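Local coordinates for S-layer domain-containing protein (Ruminiclostridium thermocellum ATCC 27405, PDB 4QVS) that is of unknown function but contains a concanavalin A-like lectin/glucanase-type domain, which might bind carbohydrate at the cell surface, at the interface of chains A and B. Sequence-based numbering; all coordinates share one arbitrary frame. Chains: chain A/B, S-layer domain-containing protein.

Contact 1: the interface of chains A and B. Residues chain A 90-92, 98-100; chain B 168, 176.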
# COMPACT_ATOMS: atom_id res chain seq x y z
N PHE A 90 12.70 -13.80 15.13
CA PHE A 90 12.64 -14.61 16.30
C PHE A 90 12.75 -16.01 15.72
O PHE A 90 11.93 -16.44 14.91
CB PHE A 90 11.36 -14.43 17.09
CG PHE A 90 11.17 -13.03 17.62
CD1 PHE A 90 11.72 -12.65 18.82
CD2 PHE A 90 10.44 -12.10 16.89
CE1 PHE A 90 11.54 -11.35 19.30
CE2 PHE A 90 10.25 -10.80 17.37
CZ PHE A 90 10.80 -10.43 18.57
N PHE A 91 13.78 -16.71 16.16
CA PHE A 91 14.12 -18.00 15.54
C PHE A 91 14.61 -19.03 16.58
O PHE A 91 15.12 -18.68 17.62
CB PHE A 91 15.19 -17.75 14.46
CG PHE A 91 16.47 -17.09 14.98
CD1 PHE A 91 16.54 -15.72 15.18
CD2 PHE A 91 17.60 -17.85 15.24
CE1 PHE A 91 17.69 -15.12 15.65
CE2 PHE A 91 18.77 -17.27 15.72
CZ PHE A 91 18.82 -15.90 15.92
N ASP A 92 14.38 -20.30 16.28
CA ASP A 92 14.78 -21.44 17.11
C ASP A 92 16.28 -21.40 17.30
O ASP A 92 17.01 -21.27 16.32
CB ASP A 92 14.37 -22.74 16.38
CG ASP A 92 14.88 -24.04 17.06
OD1 ASP A 92 15.10 -24.05 18.27
OD2 ASP A 92 15.06 -25.05 16.37
N LYS A 98 13.24 -22.75 11.51
CA LYS A 98 12.10 -22.61 12.38
C LYS A 98 12.17 -21.18 12.92
O LYS A 98 12.97 -20.87 13.82
CB LYS A 98 12.16 -23.60 13.54
CG LYS A 98 11.77 -25.03 13.18
CD LYS A 98 11.56 -25.85 14.46
CE LYS A 98 11.20 -27.30 14.18
NZ LYS A 98 12.30 -28.05 13.53
N TYR A 99 11.34 -20.31 12.38
CA TYR A 99 11.44 -18.90 12.74
C TYR A 99 10.25 -18.10 12.26
O TYR A 99 9.44 -18.62 11.49
CB TYR A 99 12.70 -18.29 12.07
CG TYR A 99 12.74 -18.31 10.53
CD1 TYR A 99 12.16 -17.27 9.76
CD2 TYR A 99 13.40 -19.32 9.84
CE1 TYR A 99 12.22 -17.28 8.38
CE2 TYR A 99 13.48 -19.34 8.47
CZ TYR A 99 12.89 -18.32 7.74
OH TYR A 99 12.99 -18.36 6.38
N MSE A 100 10.18 -16.84 12.72
CA MSE A 100 9.18 -15.89 12.21
C MSE A 100 9.96 -14.61 12.11
O MSE A 100 10.78 -14.30 12.96
CB MSE A 100 7.86 -15.93 12.95
CG MSE A 100 7.86 -15.11 14.22
SE MSE A 100 6.39 -15.72 15.36
CE MSE A 100 6.91 -14.25 16.47
N LEU B 168 8.35 -22.05 16.93
CA LEU B 168 9.17 -21.84 18.13
C LEU B 168 8.43 -22.37 19.33
O LEU B 168 9.05 -22.90 20.24
CB LEU B 168 9.38 -20.34 18.37
CG LEU B 168 10.18 -19.43 17.41
CD1 LEU B 168 9.93 -19.71 15.93
CD2 LEU B 168 9.88 -17.97 17.72
N LYS B 176 15.86 -17.05 20.03
CA LYS B 176 16.67 -15.86 19.86
C LYS B 176 15.85 -14.77 19.14
O LYS B 176 14.96 -15.09 18.36
CB LYS B 176 17.88 -16.19 19.01
CG LYS B 176 18.87 -17.22 19.56
CD LYS B 176 19.50 -16.75 20.85
CE LYS B 176 20.75 -17.54 21.21
NZ LYS B 176 21.23 -17.21 22.59
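An antiparallel beta bridge joins A:Phe91, the last residue of strand 88-91, to B:Lys176, the first of strand 176-179, which probably carries a sheet of the concanavalin A-like (jelly-roll) fold across the chain boundary. The pairing is reciprocal: A:Phe91 N donates to B:Lys176 O at 3.0 Å, and B:Lys176 N returns a bond of 3.0 Å to A:Phe91 O. Beside this pair the A:Phe91 ring is turned toward the partner strand, its CG placed between the backbone N and the carbonyl carbon (chi1 58°). One face of the ring receives B:Lys176 CB, which lies 3.6 Å from the ring centroid, shifted toward the CZ rim, in a CH-pi contact. CG, anti to the lysine's carbonyl carbon (chi1 -62°), lies near the same rim, 3.8 Å from A:Phe91 CE2; the chain then bends at chi2. B:Leu168, from a loop, buries 79 Å² against chain A and splits its two methyl groups between neighbouring strands. CD1 rests on the backbone of strand 99-104, 3.6 Å from A:Tyr99 CA. CD2 turns to strand 88-91, 3.9 Å from A:Phe90 CB, with the carbonyl oxygen of A:Phe90 also alongside.

Contact 2: the interface of chains A and B. Residues chain A 84, 101, 111, 119; chain B 189-192.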
# COMPACT_ATOMS: atom_id res chain seq x y z
N GLU A 84 15.30 -4.54 0.62
CA GLU A 84 15.13 -5.79 1.33
C GLU A 84 15.98 -5.75 2.60
O GLU A 84 17.21 -5.66 2.54
CB GLU A 84 15.45 -6.97 0.39
CG GLU A 84 14.49 -6.99 -0.81
CD GLU A 84 14.58 -8.23 -1.68
OE1 GLU A 84 15.69 -8.74 -2.00
OE2 GLU A 84 13.50 -8.70 -2.09
N ARG A 101 9.76 -13.90 11.00
CA ARG A 101 10.54 -12.75 10.66
C ARG A 101 9.73 -11.66 9.91
O ARG A 101 9.01 -11.97 8.98
CB ARG A 101 11.59 -13.28 9.73
CG ARG A 101 12.64 -12.30 9.28
CD ARG A 101 13.79 -13.06 8.64
NE ARG A 101 13.40 -13.82 7.44
CZ ARG A 101 14.26 -14.35 6.57
NH1 ARG A 101 15.56 -14.22 6.76
NH2 ARG A 101 13.82 -15.02 5.49
N LYS A 111 6.64 -7.56 4.91
CA LYS A 111 6.21 -8.94 4.87
C LYS A 111 6.50 -9.63 6.18
O LYS A 111 7.56 -9.46 6.78
CB LYS A 111 6.97 -9.70 3.79
CG LYS A 111 6.51 -11.15 3.64
CD LYS A 111 7.10 -11.78 2.40
CE LYS A 111 8.58 -12.07 2.62
NZ LYS A 111 9.30 -12.33 1.35
N TYR A 119 13.42 -21.41 4.59
CA TYR A 119 13.09 -20.32 3.70
C TYR A 119 12.03 -20.68 2.66
O TYR A 119 11.14 -19.89 2.42
CB TYR A 119 14.37 -19.76 3.04
CG TYR A 119 14.10 -18.61 2.07
CD1 TYR A 119 13.76 -17.33 2.55
CD2 TYR A 119 14.21 -18.79 0.69
CE1 TYR A 119 13.52 -16.29 1.68
CE2 TYR A 119 13.98 -17.74 -0.20
CZ TYR A 119 13.62 -16.50 0.30
OH TYR A 119 13.39 -15.48 -0.55
N GLU B 189 19.61 -18.12 -1.16
CA GLU B 189 18.74 -17.23 -1.91
C GLU B 189 18.02 -16.26 -0.96
O GLU B 189 17.27 -15.40 -1.41
CB GLU B 189 17.67 -18.02 -2.69
CG GLU B 189 18.25 -18.94 -3.75
CD GLU B 189 17.22 -19.51 -4.71
OE1 GLU B 189 16.25 -20.20 -4.29
OE2 GLU B 189 17.41 -19.27 -5.92
N ASP B 190 18.21 -16.43 0.34
CA ASP B 190 17.57 -15.55 1.29
C ASP B 190 18.20 -14.18 1.13
O ASP B 190 19.39 -14.02 1.34
CB ASP B 190 17.86 -16.08 2.69
CG ASP B 190 17.09 -15.35 3.77
OD1 ASP B 190 16.71 -14.19 3.57
OD2 ASP B 190 16.87 -15.96 4.82
N PRO B 191 17.42 -13.18 0.74
CA PRO B 191 18.10 -11.89 0.55
C PRO B 191 18.22 -11.08 1.84
O PRO B 191 18.91 -10.06 1.89
CB PRO B 191 17.17 -11.17 -0.44
CG PRO B 191 15.81 -11.66 -0.07
CD PRO B 191 15.99 -13.10 0.40
N TYR B 192 17.59 -11.55 2.91
CA TYR B 192 17.61 -10.83 4.18
C TYR B 192 18.79 -11.22 5.07
O TYR B 192 19.11 -10.49 6.02
CB TYR B 192 16.29 -11.05 4.90
CG TYR B 192 15.07 -10.86 4.03
CD1 TYR B 192 14.71 -9.60 3.55
CD2 TYR B 192 14.26 -11.94 3.68
CE1 TYR B 192 13.57 -9.42 2.77
CE2 TYR B 192 13.13 -11.77 2.88
CZ TYR B 192 12.78 -10.50 2.44
OH TYR B 192 11.66 -10.32 1.66
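One face of the A:Arg101 guanidinium is met by an edge of the B:Tyr192 ring, CD2 lying 3.6 Å above the plane toward the rim, while CG of B:Asp190 and CD1 of A:Tyr119 lie at its edge, in plane. Ring and guanidinium are steeply inclined, 72° apart, so this is no parallel stack. B:Pro191 CG caps a face of the B:Tyr192 ring over its centre, and B:Asp190 CA lies above a face of A:Tyr119. The arginine meets B:Asp190 end-on, both terminal nitrogens converging on one oxygen, with the carboxylate plane almost perpendicular to the guanidinium. NH1 of A:Arg101 forms the salt bridge with B:Asp190 OD2 at 2.9 Å, meeting the syn lone pair of that oxygen; NH2 reaches the same oxygen at 3.3 Å from above the carboxylate plane. The other oxygen, OD1, takes the backbone N of B:Tyr192 at 2.9 Å, which helps fix the carboxylate. A:Lys111, its chain bent at chi3 (74°), crosses the tyrosine and donates from NZ to the phenolic OH at 3.1 Å. A:Glu84 CB packs against B:Tyr192 CE1 at 3.9 Å. In the fold, loop 189-192 of chain B lies across chain A strands 99-104 and 110-115, beside the 3-10 helix 119-121.

Contact 3: the interface of chains A and B. Residues chain A 53, 79, 85; chain B 196-198.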
# COMPACT_ATOMS: atom_id res chain seq x y z
N GLY A 53 22.18 0.66 9.16
CA GLY A 53 21.88 -0.08 7.96
C GLY A 53 23.09 -0.85 7.44
O GLY A 53 23.07 -1.37 6.34
N LEU A 79 11.83 4.17 8.48
CA LEU A 79 12.65 3.52 7.47
C LEU A 79 13.44 4.47 6.59
O LEU A 79 12.87 5.20 5.76
CB LEU A 79 11.74 2.66 6.63
CG LEU A 79 12.46 1.72 5.71
CD1 LEU A 79 13.23 0.70 6.59
CD2 LEU A 79 11.49 1.02 4.77
N GLN A 85 15.31 -5.77 3.75
CA GLN A 85 15.95 -5.66 5.09
C GLN A 85 15.12 -6.33 6.19
O GLN A 85 13.89 -6.17 6.20
CB GLN A 85 16.07 -4.16 5.48
CG GLN A 85 17.09 -3.31 4.75
CD GLN A 85 16.74 -1.82 4.84
OE1 GLN A 85 17.45 -1.02 5.46
NE2 GLN A 85 15.63 -1.46 4.24
N TYR B 196 21.01 -5.45 6.86
CA TYR B 196 20.77 -4.73 8.09
C TYR B 196 19.83 -3.50 7.91
O TYR B 196 19.98 -2.66 7.01
CB TYR B 196 22.09 -4.32 8.73
CG TYR B 196 22.88 -5.51 9.29
CD1 TYR B 196 23.55 -6.38 8.44
CD2 TYR B 196 22.93 -5.78 10.65
CE1 TYR B 196 24.27 -7.47 8.93
CE2 TYR B 196 23.66 -6.85 11.15
CZ TYR B 196 24.31 -7.71 10.29
OH TYR B 196 25.01 -8.80 10.77
N LEU B 197 18.85 -3.41 8.77
CA LEU B 197 17.91 -2.32 8.74
C LEU B 197 18.56 -0.96 8.91
O LEU B 197 19.37 -0.73 9.82
CB LEU B 197 16.82 -2.50 9.80
CG LEU B 197 15.64 -1.52 9.76
CD1 LEU B 197 14.89 -1.65 8.44
CD2 LEU B 197 14.72 -1.78 10.94
N HIS B 198 18.21 -0.06 7.98
CA HIS B 198 18.60 1.33 8.01
C HIS B 198 17.37 2.15 8.46
O HIS B 198 16.40 2.34 7.69
CB HIS B 198 19.12 1.77 6.66
CG HIS B 198 19.64 3.16 6.65
ND1 HIS B 198 19.59 3.97 5.53
CD2 HIS B 198 20.12 3.93 7.65
CE1 HIS B 198 20.10 5.15 5.83
NE2 HIS B 198 20.41 5.16 7.11
O HOH W 1 21.72 -1.73 10.80
O HOH W 2 19.88 -1.25 4.74
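A:Gln85 and B:His198 make a direct polar link across this interface patch, where the segment of chain B entering strand 198 runs past strand 85-86 of chain A in the concanavalin A-like domain. The amide oxygen OE1 of A:Gln85 accepts the backbone N-H of B:His198 at 2.8 Å, the donor tilted 33° from the plane of the side-chain carbonyl. The glutamine places CG anti to its carbonyl carbon (chi1 -72°) and then runs extended, which carries the amide out to the partner backbone.

Water supplies the second set of polar links. Water 2 lies between A:Gln85 OE1 and the carbonyl oxygen of B:Tyr196, 2.7 Å from the latter, so the glutamine oxygen meets both the backbone N-H and the solvent molecule. Water 1 joins the backbone N of A:Gly53, at 2.9 Å, to B:Leu197 O. The glycine N-H itself does not point at that carbonyl, and the water makes the connection instead.

Apolar contact comes from two leucines whose side chains cross at about a right angle. A:Leu79 CD1 touches B:Leu197 CD1 at 3.4 Å, a tight methyl-to-methyl fit. The same methyl of B:Leu197, CD1, also lies 4.1 Å from A:Gln85 CD. A:Gly53 packs by its bare CA, 3.6 Å from B:His198 CB.

Contact 4: the interface of chains A and B. Residues chain A 180-182, 192, 195-196; chain B 86, 89.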
# COMPACT_ATOMS: atom_id res chain seq x y z
N GLY A 180 -7.34 13.05 -15.97
CA GLY A 180 -6.36 14.03 -15.53
C GLY A 180 -6.87 15.41 -15.09
O GLY A 180 -6.07 16.28 -14.74
N LYS A 181 -8.18 15.58 -15.10
CA LYS A 181 -8.82 16.81 -14.72
C LYS A 181 -10.06 16.36 -14.00
O LYS A 181 -10.58 15.27 -14.25
CB LYS A 181 -9.18 17.61 -15.99
CG LYS A 181 -9.98 18.90 -15.82
CD LYS A 181 -10.20 19.54 -17.18
CE LYS A 181 -11.16 20.74 -17.08
NZ LYS A 181 -11.22 21.41 -18.38
N SER A 182 -10.46 17.17 -13.04
CA SER A 182 -11.73 17.02 -12.39
C SER A 182 -12.64 18.22 -12.75
O SER A 182 -12.16 19.32 -12.98
CB SER A 182 -11.55 17.07 -10.90
OG SER A 182 -12.83 17.08 -10.28
N TYR A 192 -9.10 18.44 -5.35
CA TYR A 192 -8.85 17.94 -6.70
C TYR A 192 -9.32 18.89 -7.79
O TYR A 192 -8.91 18.76 -8.95
CB TYR A 192 -9.48 16.56 -6.86
CG TYR A 192 -9.20 15.62 -5.71
CD1 TYR A 192 -7.92 15.10 -5.51
CD2 TYR A 192 -10.22 15.22 -4.85
CE1 TYR A 192 -7.67 14.21 -4.47
CE2 TYR A 192 -9.96 14.34 -3.79
CZ TYR A 192 -8.69 13.83 -3.62
OH TYR A 192 -8.42 12.95 -2.59
N SER A 195 -6.68 20.68 -9.80
CA SER A 195 -5.42 19.97 -9.76
C SER A 195 -5.39 19.18 -11.08
O SER A 195 -6.45 18.70 -11.54
CB SER A 195 -5.32 19.05 -8.55
OG SER A 195 -4.19 18.19 -8.68
N TYR A 196 -4.21 19.07 -11.69
CA TYR A 196 -3.98 18.35 -12.92
C TYR A 196 -2.91 17.22 -12.77
O TYR A 196 -1.81 17.39 -12.23
CB TYR A 196 -3.61 19.31 -14.05
CG TYR A 196 -4.79 20.18 -14.49
CD1 TYR A 196 -5.21 21.25 -13.71
CD2 TYR A 196 -5.48 19.92 -15.67
CE1 TYR A 196 -6.29 22.06 -14.10
CE2 TYR A 196 -6.53 20.74 -16.08
CZ TYR A 196 -6.95 21.79 -15.28
OH TYR A 196 -8.02 22.57 -15.65
N PRO B 86 -6.54 14.51 -9.80
CA PRO B 86 -7.61 13.69 -10.39
C PRO B 86 -7.04 12.79 -11.45
O PRO B 86 -6.24 13.26 -12.24
CB PRO B 86 -8.56 14.72 -11.04
CG PRO B 86 -7.71 15.93 -11.27
CD PRO B 86 -6.38 15.77 -10.54
N ASP B 89 -12.59 11.31 -14.08
CA ASP B 89 -13.81 11.91 -13.50
C ASP B 89 -14.87 11.82 -14.55
O ASP B 89 -14.66 12.21 -15.68
CB ASP B 89 -13.48 13.30 -13.00
CG ASP B 89 -14.67 14.08 -12.53
OD1 ASP B 89 -15.68 13.54 -12.09
OD2 ASP B 89 -14.51 15.31 -12.47
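B:Pro86 inserts its pyrrolidine ring between two backbone segments of chain A, 180-182 on one flank and 195-196 on the other; CB and CG face the 180-182 segment, while CG and CD also face the A:Ser195 backbone. CB is turned to A:Ser182, 3.8 Å from its CB. The ring tip, CG, approaches the backbone of the preceding residue, 3.7 Å from A:Lys181 CA, with the carbonyl oxygen of A:Tyr192 farther round at 3.9 Å. On the opposite flank A:Ser195 CB lies 4.0 Å from B:Pro86 CD. The backbone carbonyl oxygen O of B:Pro86 in turn looks toward A:Gly180 CA, at 3.4 Å. This fit hides 67 Å² of B:Pro86 and rests almost entirely on van der Waals contact. Beside it, B:Asp89 directs its carboxylate to A:Ser182: CG stands opposite the aspartate's own backbone N (chi1 173°), taking OD2 toward the serine CA and hydroxyl. The resulting bond from A:Ser182 OG to B:Asp89 OD2, at 3.3 Å, is weak. B:Asp89 CB also lies near A:Lys181 O. In the fold, B:Pro86 ends strand 85-86 and B:Asp89 belongs to strand 88-91; the chain A residues lie in loops just after strand 176-179 and before strand 198.

Contacts 1, 2 and 3 lie in one lobe of the dimer, with centres about 14 Å (1 to 2), 13 Å (2 to 3) and 20 Å (1 to 3) apart, whereas contact 4 is about 37 to 49 Å from them. Contact 4 has the chain roles exchanged: its two-fold twin would join A:Pro86 to chain B in the first lobe. Strand 99-104 serves contacts 1 and 2, strand 85-86 contacts 3 and 4, strand 88-91 contacts 1 and 4; Tyr192 recurs in contacts 2 and 4, Tyr196 in 3 and 4, from opposite chains. Such intertwining suggests a domain-swapped dimer; whether it forms in the cell, the structure alone does not show.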